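Local coordinates for protein probable ribosomal RNA small subunit methyltransferase (Thermus thermophilus, PDB 3DMH) that methylates the exocyclic N2 amine of a guanine in 16S ribosomal RNA, using S-adenosylmethionine as methyl donor, at residues 45-50 with 101-106; 132-137 with 170-175. All coordinates share one frame; numbering follows the deposited sequence.

Contact 1 of 2, residues 45-50 with 101-106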
ATOM      1  N   PHE A  45      14.559  21.458  13.594  1.00 19.93           N
ATOM      2  CA  PHE A  45      15.935  21.247  14.017  1.00 19.85           C
ATOM      3  C   PHE A  45      16.797  21.248  12.766  1.00 20.04           C
ATOM      4  O   PHE A  45      16.614  20.410  11.898  1.00 19.73           O
ATOM      5  CB  PHE A  45      16.080  19.907  14.745  1.00 19.85           C
ATOM      6  CG  PHE A  45      17.487  19.607  15.166  1.00 19.46           C
ATOM      7  CD1 PHE A  45      18.013  20.201  16.305  1.00 19.96           C
ATOM      8  CD2 PHE A  45      18.301  18.760  14.414  1.00 20.19           C
ATOM      9  CE1 PHE A  45      19.315  19.946  16.706  1.00 18.67           C
ATOM     10  CE2 PHE A  45      19.609  18.505  14.809  1.00 19.87           C
ATOM     11  CZ  PHE A  45      20.111  19.086  15.954  1.00 18.24           C
ATOM     12  N   GLY A  46      17.732  22.185  12.665  1.00 20.19           N
ATOM     13  CA  GLY A  46      18.564  22.281  11.473  1.00 21.48           C
ATOM     14  C   GLY A  46      17.758  22.800  10.292  1.00 21.54           C
ATOM     15  O   GLY A  46      16.751  23.469  10.477  1.00 22.59           O
ATOM     16  N   GLU A  47      18.214  22.492   9.078  1.00 22.65           N
ATOM     17  CA  GLU A  47      17.649  23.096   7.867  1.00 23.15           C
ATOM     18  C   GLU A  47      16.887  22.129   6.976  1.00 22.31           C
ATOM     19  O   GLU A  47      15.946  22.531   6.309  1.00 23.20           O
ATOM     20  CB  GLU A  47      18.759  23.726   7.022  1.00 24.11           C
ATOM     21  CG  GLU A  47      19.342  25.018   7.601  1.00 28.42           C
ATOM     22  CD  GLU A  47      20.152  24.796   8.859  1.00 34.56           C
ATOM     23  OE1 GLU A  47      20.870  23.770   8.933  1.00 36.99           O
ATOM     24  OE2 GLU A  47      20.067  25.648   9.778  1.00 37.57           O
ATOM     25  N   ARG A  48      17.312  20.869   6.966  1.00 21.69           N
ATOM     26  CA  ARG A  48      16.769  19.864   6.035  1.00 20.94           C
ATOM     27  C   ARG A  48      16.097  18.700   6.769  1.00 19.92           C
ATOM     28  O   ARG A  48      16.733  18.001   7.557  1.00 19.91           O
ATOM     29  CB  ARG A  48      17.883  19.307   5.152  1.00 22.33           C
ATOM     30  CG  ARG A  48      18.659  20.358   4.373  1.00 24.96           C
ATOM     31  CD  ARG A  48      20.080  19.859   4.084  1.00 29.43           C
ATOM     32  NE  ARG A  48      20.815  19.558   5.324  1.00 31.65           N
ATOM     33  CZ  ARG A  48      21.975  18.909   5.396  1.00 34.02           C
ATOM     34  NH1 ARG A  48      22.601  18.488   4.297  1.00 34.91           N
ATOM     35  NH2 ARG A  48      22.521  18.691   6.584  1.00 34.72           N
ATOM     36  N   ALA A  49      14.812  18.488   6.491  1.00 19.13           N
ATOM     37  CA  ALA A  49      14.061  17.396   7.111  1.00 18.60           C
ATOM     38  C   ALA A  49      13.594  16.378   6.081  1.00 18.27           C
ATOM     39  O   ALA A  49      13.344  16.731   4.921  1.00 19.44           O
ATOM     40  CB  ALA A  49      12.836  17.931   7.871  1.00 19.22           C
ATOM     41  N   LEU A  50      13.434  15.139   6.531  1.00 17.84           N
ATOM     42  CA  LEU A  50      12.904  14.069   5.687  1.00 17.60           C
ATOM     43  C   LEU A  50      11.780  13.354   6.439  1.00 18.10           C
ATOM     44  O   LEU A  50      11.985  12.889   7.556  1.00 17.86           O
ATOM     45  CB  LEU A  50      14.027  13.074   5.354  1.00 18.26           C
ATOM     46  CG  LEU A  50      13.686  11.895   4.428  1.00 17.42           C
ATOM     47  CD1 LEU A  50      13.335  12.368   3.042  1.00 21.12           C
ATOM     48  CD2 LEU A  50      14.867  10.885   4.391  1.00 18.93           C
ATOM     49  N   ALA A 101      22.210  13.390   4.409  1.00 21.66           N
ATOM     50  CA  ALA A 101      21.821  14.634   3.763  1.00 21.85           C
ATOM     51  C   ALA A 101      20.774  15.408   4.534  1.00 22.06           C
ATOM     52  O   ALA A 101      20.285  16.423   4.037  1.00 23.47           O
ATOM     53  CB  ALA A 101      21.329  14.366   2.327  1.00 21.88           C
ATOM     54  N   TYR A 102      20.416  14.931   5.727  1.00 21.42           N
ATOM     55  CA  TYR A 102      19.311  15.534   6.495  1.00 20.45           C
ATOM     56  C   TYR A 102      19.693  15.795   7.926  1.00 20.16           C
ATOM     57  O   TYR A 102      20.485  15.065   8.514  1.00 20.16           O
ATOM     58  CB  TYR A 102      18.064  14.635   6.457  1.00 20.91           C
ATOM     59  CG  TYR A 102      17.592  14.454   5.048  1.00 20.39           C
ATOM     60  CD1 TYR A 102      16.769  15.393   4.442  1.00 20.44           C
ATOM     61  CD2 TYR A 102      18.041  13.368   4.287  1.00 19.49           C
ATOM     62  CE1 TYR A 102      16.368  15.249   3.128  1.00 21.56           C
ATOM     63  CE2 TYR A 102      17.645  13.213   2.968  1.00 20.96           C
ATOM     64  CZ  TYR A 102      16.811  14.166   2.396  1.00 21.43           C
ATOM     65  OH  TYR A 102      16.401  14.029   1.084  1.00 23.46           O
ATOM     66  N   ASP A 103      19.124  16.856   8.485  1.00 19.36           N
ATOM     67  CA  ASP A 103      19.325  17.192   9.894  1.00 19.04           C
ATOM     68  C   ASP A 103      18.247  16.579  10.804  1.00 18.58           C
ATOM     69  O   ASP A 103      18.485  16.340  11.998  1.00 18.41           O
ATOM     70  CB  ASP A 103      19.308  18.711  10.062  1.00 19.67           C
ATOM     71  CG  ASP A 103      20.261  19.406   9.122  1.00 19.51           C
ATOM     72  OD1 ASP A 103      21.476  19.129   9.204  1.00 23.28           O
ATOM     73  OD2 ASP A 103      19.796  20.247   8.321  1.00 22.67           O
ATOM     74  N   LEU A 104      17.071  16.317  10.230  1.00 17.74           N
ATOM     75  CA  LEU A 104      15.934  15.824  10.989  1.00 18.05           C
ATOM     76  C   LEU A 104      15.154  14.826  10.170  1.00 18.06           C
ATOM     77  O   LEU A 104      14.917  15.070   8.990  1.00 18.67           O
ATOM     78  CB  LEU A 104      15.016  17.005  11.346  1.00 17.76           C
ATOM     79  CG  LEU A 104      13.833  16.734  12.274  1.00 18.01           C
ATOM     80  CD1 LEU A 104      14.278  16.339  13.668  1.00 20.21           C
ATOM     81  CD2 LEU A 104      12.929  17.973  12.358  1.00 18.82           C
ATOM     82  N   VAL A 105      14.761  13.720  10.797  1.00 17.07           N
ATOM     83  CA  VAL A 105      13.872  12.747  10.139  1.00 17.42           C
ATOM     84  C   VAL A 105      12.615  12.585  10.983  1.00 17.07           C
ATOM     85  O   VAL A 105      12.674  12.585  12.214  1.00 17.48           O
ATOM     86  CB  VAL A 105      14.594  11.384   9.906  1.00 17.74           C
ATOM     87  CG1 VAL A 105      13.624  10.312   9.386  1.00 18.75           C
ATOM     88  CG2 VAL A 105      15.729  11.559   8.934  1.00 18.28           C
ATOM     89  N   VAL A 106      11.475  12.451  10.301  1.00 17.66           N
ATOM     90  CA  VAL A 106      10.206  12.159  10.955  1.00 18.58           C
ATOM     91  C   VAL A 106       9.731  10.787  10.486  1.00 18.88           C
ATOM     92  O   VAL A 106       9.651  10.533   9.282  1.00 18.70           O
ATOM     93  CB  VAL A 106       9.152  13.238  10.637  1.00 18.90           C
ATOM     94  CG1 VAL A 106       7.809  12.850  11.261  1.00 19.41           C
ATOM     95  CG2 VAL A 106       9.625  14.611  11.203  1.00 18.40           C
TER

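Contact 2 of 2, residues 132-137 with 170-175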
ATOM      1  N   GLY A 132      24.874  13.737  14.361  1.00 18.90           N
ATOM      2  CA  GLY A 132      24.275  14.762  15.226  1.00 18.97           C
ATOM      3  C   GLY A 132      22.847  15.146  14.846  1.00 18.99           C
ATOM      4  O   GLY A 132      22.210  15.946  15.529  1.00 19.76           O
ATOM      5  N   GLY A 133      22.356  14.584  13.743  1.00 18.90           N
ATOM      6  CA  GLY A 133      20.960  14.760  13.306  1.00 19.11           C
ATOM      7  C   GLY A 133      20.001  14.113  14.278  1.00 18.56           C
ATOM      8  O   GLY A 133      20.410  13.333  15.119  1.00 19.31           O
ATOM      9  N   ARG A 134      18.706  14.413  14.147  1.00 17.85           N
ATOM     10  CA  ARG A 134      17.714  13.883  15.090  1.00 17.34           C
ATOM     11  C   ARG A 134      16.543  13.183  14.394  1.00 17.63           C
ATOM     12  O   ARG A 134      16.219  13.483  13.248  1.00 17.91           O
ATOM     13  CB  ARG A 134      17.177  14.999  15.986  1.00 17.94           C
ATOM     14  CG  ARG A 134      18.255  15.555  16.919  1.00 17.61           C
ATOM     15  CD  ARG A 134      17.726  16.712  17.730  1.00 22.13           C
ATOM     16  NE  ARG A 134      18.766  17.236  18.603  1.00 21.86           N
ATOM     17  CZ  ARG A 134      18.580  18.214  19.483  1.00 23.74           C
ATOM     18  NH1 ARG A 134      17.391  18.792  19.603  1.00 23.84           N
ATOM     19  NH2 ARG A 134      19.590  18.622  20.239  1.00 24.30           N
ATOM     20  N   LEU A 135      15.922  12.252  15.110  1.00 17.08           N
ATOM     21  CA  LEU A 135      14.807  11.469  14.580  1.00 17.48           C
ATOM     22  C   LEU A 135      13.620  11.572  15.524  1.00 18.19           C
ATOM     23  O   LEU A 135      13.733  11.270  16.716  1.00 17.47           O
ATOM     24  CB  LEU A 135      15.211   9.997  14.420  1.00 17.57           C
ATOM     25  CG  LEU A 135      14.094   8.977  14.164  1.00 17.07           C
ATOM     26  CD1 LEU A 135      13.379   9.211  12.821  1.00 18.48           C
ATOM     27  CD2 LEU A 135      14.627   7.536  14.220  1.00 17.45           C
ATOM     28  N   TYR A 136      12.480  12.003  14.989  1.00 18.08           N
ATOM     29  CA  TYR A 136      11.210  11.893  15.703  1.00 18.42           C
ATOM     30  C   TYR A 136      10.597  10.576  15.295  1.00 18.80           C
ATOM     31  O   TYR A 136      10.386  10.338  14.104  1.00 18.99           O
ATOM     32  CB  TYR A 136      10.236  13.005  15.295  1.00 19.07           C
ATOM     33  CG  TYR A 136      10.450  14.304  16.010  1.00 19.06           C
ATOM     34  CD1 TYR A 136      10.024  14.482  17.332  1.00 20.05           C
ATOM     35  CD2 TYR A 136      11.073  15.366  15.372  1.00 18.38           C
ATOM     36  CE1 TYR A 136      10.223  15.691  17.997  1.00 21.22           C
ATOM     37  CE2 TYR A 136      11.284  16.579  16.023  1.00 21.15           C
ATOM     38  CZ  TYR A 136      10.861  16.740  17.328  1.00 21.19           C
ATOM     39  OH  TYR A 136      11.066  17.953  17.952  1.00 23.40           O
ATOM     40  N   LEU A 137      10.363   9.716  16.283  1.00 18.24           N
ATOM     41  CA  LEU A 137       9.834   8.380  16.041  1.00 18.64           C
ATOM     42  C   LEU A 137       8.499   8.256  16.755  1.00 18.96           C
ATOM     43  O   LEU A 137       8.427   8.409  17.970  1.00 19.40           O
ATOM     44  CB  LEU A 137      10.821   7.322  16.568  1.00 18.64           C
ATOM     45  CG  LEU A 137      10.481   5.877  16.216  1.00 19.12           C
ATOM     46  CD1 LEU A 137      10.742   5.596  14.743  1.00 21.43           C
ATOM     47  CD2 LEU A 137      11.283   4.948  17.125  1.00 19.76           C
ATOM     48  N   VAL A 170       5.513   9.619  21.033  1.00 19.88           N
ATOM     49  CA  VAL A 170       6.547  10.203  20.172  1.00 20.21           C
ATOM     50  C   VAL A 170       7.837  10.259  20.974  1.00 20.29           C
ATOM     51  O   VAL A 170       7.832  10.706  22.132  1.00 20.57           O
ATOM     52  CB  VAL A 170       6.221  11.636  19.724  1.00 20.37           C
ATOM     53  CG1 VAL A 170       7.285  12.134  18.727  1.00 20.04           C
ATOM     54  CG2 VAL A 170       4.832  11.717  19.107  1.00 21.06           C
ATOM     55  N   ALA A 171       8.914   9.777  20.360  1.00 20.48           N
ATOM     56  CA  ALA A 171      10.253   9.903  20.907  1.00 20.05           C
ATOM     57  C   ALA A 171      11.148  10.744  20.015  1.00 20.09           C
ATOM     58  O   ALA A 171      10.933  10.842  18.801  1.00 19.21           O
ATOM     59  CB  ALA A 171      10.869   8.537  21.125  1.00 20.28           C
ATOM     60  N   LEU A 172      12.165  11.337  20.636  1.00 18.73           N
ATOM     61  CA  LEU A 172      13.191  12.073  19.913  1.00 19.12           C
ATOM     62  C   LEU A 172      14.539  11.406  20.164  1.00 18.59           C
ATOM     63  O   LEU A 172      14.875  11.087  21.315  1.00 19.23           O
ATOM     64  CB  LEU A 172      13.202  13.538  20.352  1.00 18.85           C
ATOM     65  CG  LEU A 172      14.127  14.501  19.600  1.00 19.71           C
ATOM     66  CD1 LEU A 172      13.863  14.493  18.084  1.00 18.94           C
ATOM     67  CD2 LEU A 172      13.958  15.905  20.167  1.00 19.48           C
ATOM     68  N   LEU A 173      15.285  11.185  19.085  1.00 18.64           N
ATOM     69  CA  LEU A 173      16.601  10.527  19.156  1.00 18.66           C
ATOM     70  C   LEU A 173      17.687  11.291  18.406  1.00 18.99           C
ATOM     71  O   LEU A 173      17.393  12.050  17.482  1.00 18.24           O
ATOM     72  CB  LEU A 173      16.524   9.089  18.615  1.00 19.01           C
ATOM     73  CG  LEU A 173      15.503   8.106  19.205  1.00 18.34           C
ATOM     74  CD1 LEU A 173      14.219   8.051  18.369  1.00 18.04           C
ATOM     75  CD2 LEU A 173      16.110   6.726  19.284  1.00 19.27           C
ATOM     76  N   GLU A 174      18.943  11.066  18.811  1.00 19.10           N
ATOM     77  CA  GLU A 174      20.104  11.725  18.209  1.00 20.22           C
ATOM     78  C   GLU A 174      21.041  10.697  17.568  1.00 20.02           C
ATOM     79  O   GLU A 174      21.354   9.678  18.186  1.00 20.02           O
ATOM     80  CB  GLU A 174      20.871  12.510  19.285  1.00 20.12           C
ATOM     81  CG  GLU A 174      22.000  13.348  18.736  1.00 21.42           C
ATOM     82  CD  GLU A 174      22.716  14.171  19.806  1.00 22.43           C
ATOM     83  OE1 GLU A 174      22.068  14.577  20.795  1.00 26.79           O
ATOM     84  OE2 GLU A 174      23.925  14.422  19.647  1.00 26.44           O
ATOM     85  N   LYS A 175      21.504  10.976  16.349  1.00 20.13           N
ATOM     86  CA  LYS A 175      22.516  10.131  15.709  1.00 20.34           C
ATOM     87  C   LYS A 175      23.872  10.422  16.344  1.00 21.12           C
ATOM     88  O   LYS A 175      24.432  11.510  16.181  1.00 20.63           O
ATOM     89  CB  LYS A 175      22.579  10.364  14.197  1.00 20.56           C
ATOM     90  CG  LYS A 175      23.487   9.364  13.473  1.00 20.29           C
ATOM     91  CD  LYS A 175      23.392   9.509  11.966  1.00 19.96           C
ATOM     92  CE  LYS A 175      24.426   8.666  11.258  1.00 17.92           C
ATOM     93  NZ  LYS A 175      24.244   8.693   9.782  1.00 19.91           N
TER

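Contact 1 of 2, residues 45-50 with 101-106
Arg48 reaches across to Asp103 and grips its carboxylate side-on with two nitrogens. Its CB lies 3.8 Å and its CG 4.1 Å from Asp103 OD2, and CD passes 3.4 Å from the carbonyl oxygen of Ala101. The chain bends at chi3 (-59°), which places NE where it can donate to Asp103 OD2 at 3.2 Å in a nearly straight bond. At the tip, NH2 of Arg48 meets Asp103 OD1 at 2.9 Å. Both acceptors lie close to the guanidinium plane, yet each is approached from above the carboxylate plane, the two groups being turned 49° apart. Ala101 O sits over one guanidinium face toward its rim, close to CZ and NH1, without a hydrogen bond.

Asp103 OD2 also takes the backbone N-H groups of Glu47, at 2.8 Å, and Arg48, the latter on its anti side, so three donors converge on one oxygen, and OD1 has a second salt-bridge partner in Arg130. An alanine in place of Asp103 would probably leave both Arg48 and Arg130 without their carboxylate mate and the backbone N-H groups of Glu47 and Arg48 without this acceptor. Arg48 O accepts from the backbone N of both Asp103 and Leu104, where the chain turns a corner before parallel pairing at Ala49–Leu104 and Leu50–Val105. Leu50 CB lies over one face of the Tyr102 ring, offset toward its rim, 3.8 Å from the centroid.

The two strands are neighbours in the N-terminal seven-stranded sheet, whose strand order 3-2-1-4-5-7-6 is that of class I methyltransferases. Helix 115-128 packs against Leu50, Tyr102 and Val105, while strand 133-140 meets Leu104.

Contact 2 of 2, residues 132-137 with 170-175
Tyr136 presents a face of its ring to Leu172, whose CD1 methyl stands over the centre, 3.6 Å from the centroid and 4° off the ring normal. CG of Leu172 is anti to its backbone N (chi1 -174°), and chi2 (55°) then turns CD1 toward the neighbouring strand, 3.5 Å from Leu135 O. At the rim of the same ring, Val170 CG1 lies 3.9 Å from Tyr136 CD1. The phenol oxygen is bonded elsewhere, to the backbone N of Glu43.

The strands run antiparallel. Leu135–Leu173 and Leu137–Ala171 are hydrogen-bonded pairs, each with reciprocal bonds of 2.8 Å between backbone N and O. Arg134–Glu174 and Tyr136–Leu172 are the non-hydrogen-bonded pairs. On the face of Leu135, Leu137 and Leu173, Leu173 CD1 fits against Leu137 CB at 3.9 Å, with helix 145-156 packed on Leu135, Ala171 and Leu173. At the Gly132 end Lys175 N donates to Gly133 O, and Gly132 N to Lys175 O; the backbone angles of Gly132 would press a CB against the preceding carbonyl oxygen, which calls for glycine. Lys175 extends away to place its ammonium on the carbonyl oxygens of Leu129 and Ala126.

Main-chain hydrogen bonds thus set the register, while the side chains meet chiefly through apolar contact. Arg134 and Glu174 carry opposite charges, but with NE and OE1 4.8 Å apart any attraction between them is probably only a modest addition.

From the N terminus, the chain passes through residues 45-50 and returns at 101-106, where contact 1 closes a loop containing strand 68-73 and helix 76-84. Helix 115-128 then leads on to 132-137, and contact 2 closes a second, shorter loop through helix 145-156 and strand 159-165 when 170-175 arrives. The loops follow in series, neither nesting nor crossing. Strands 102-108 and 133-140 are neighbours in the sheet and join the contacts directly: Val105 O lies 2.8 Å from Tyr136 N, and Val105 N 2.9 Å from Arg134 O, probably hydrogen bonds. Together the contacts tie the parallel part of the N-terminal sheet to its antiparallel end, away from the bound cofactor and guanosine.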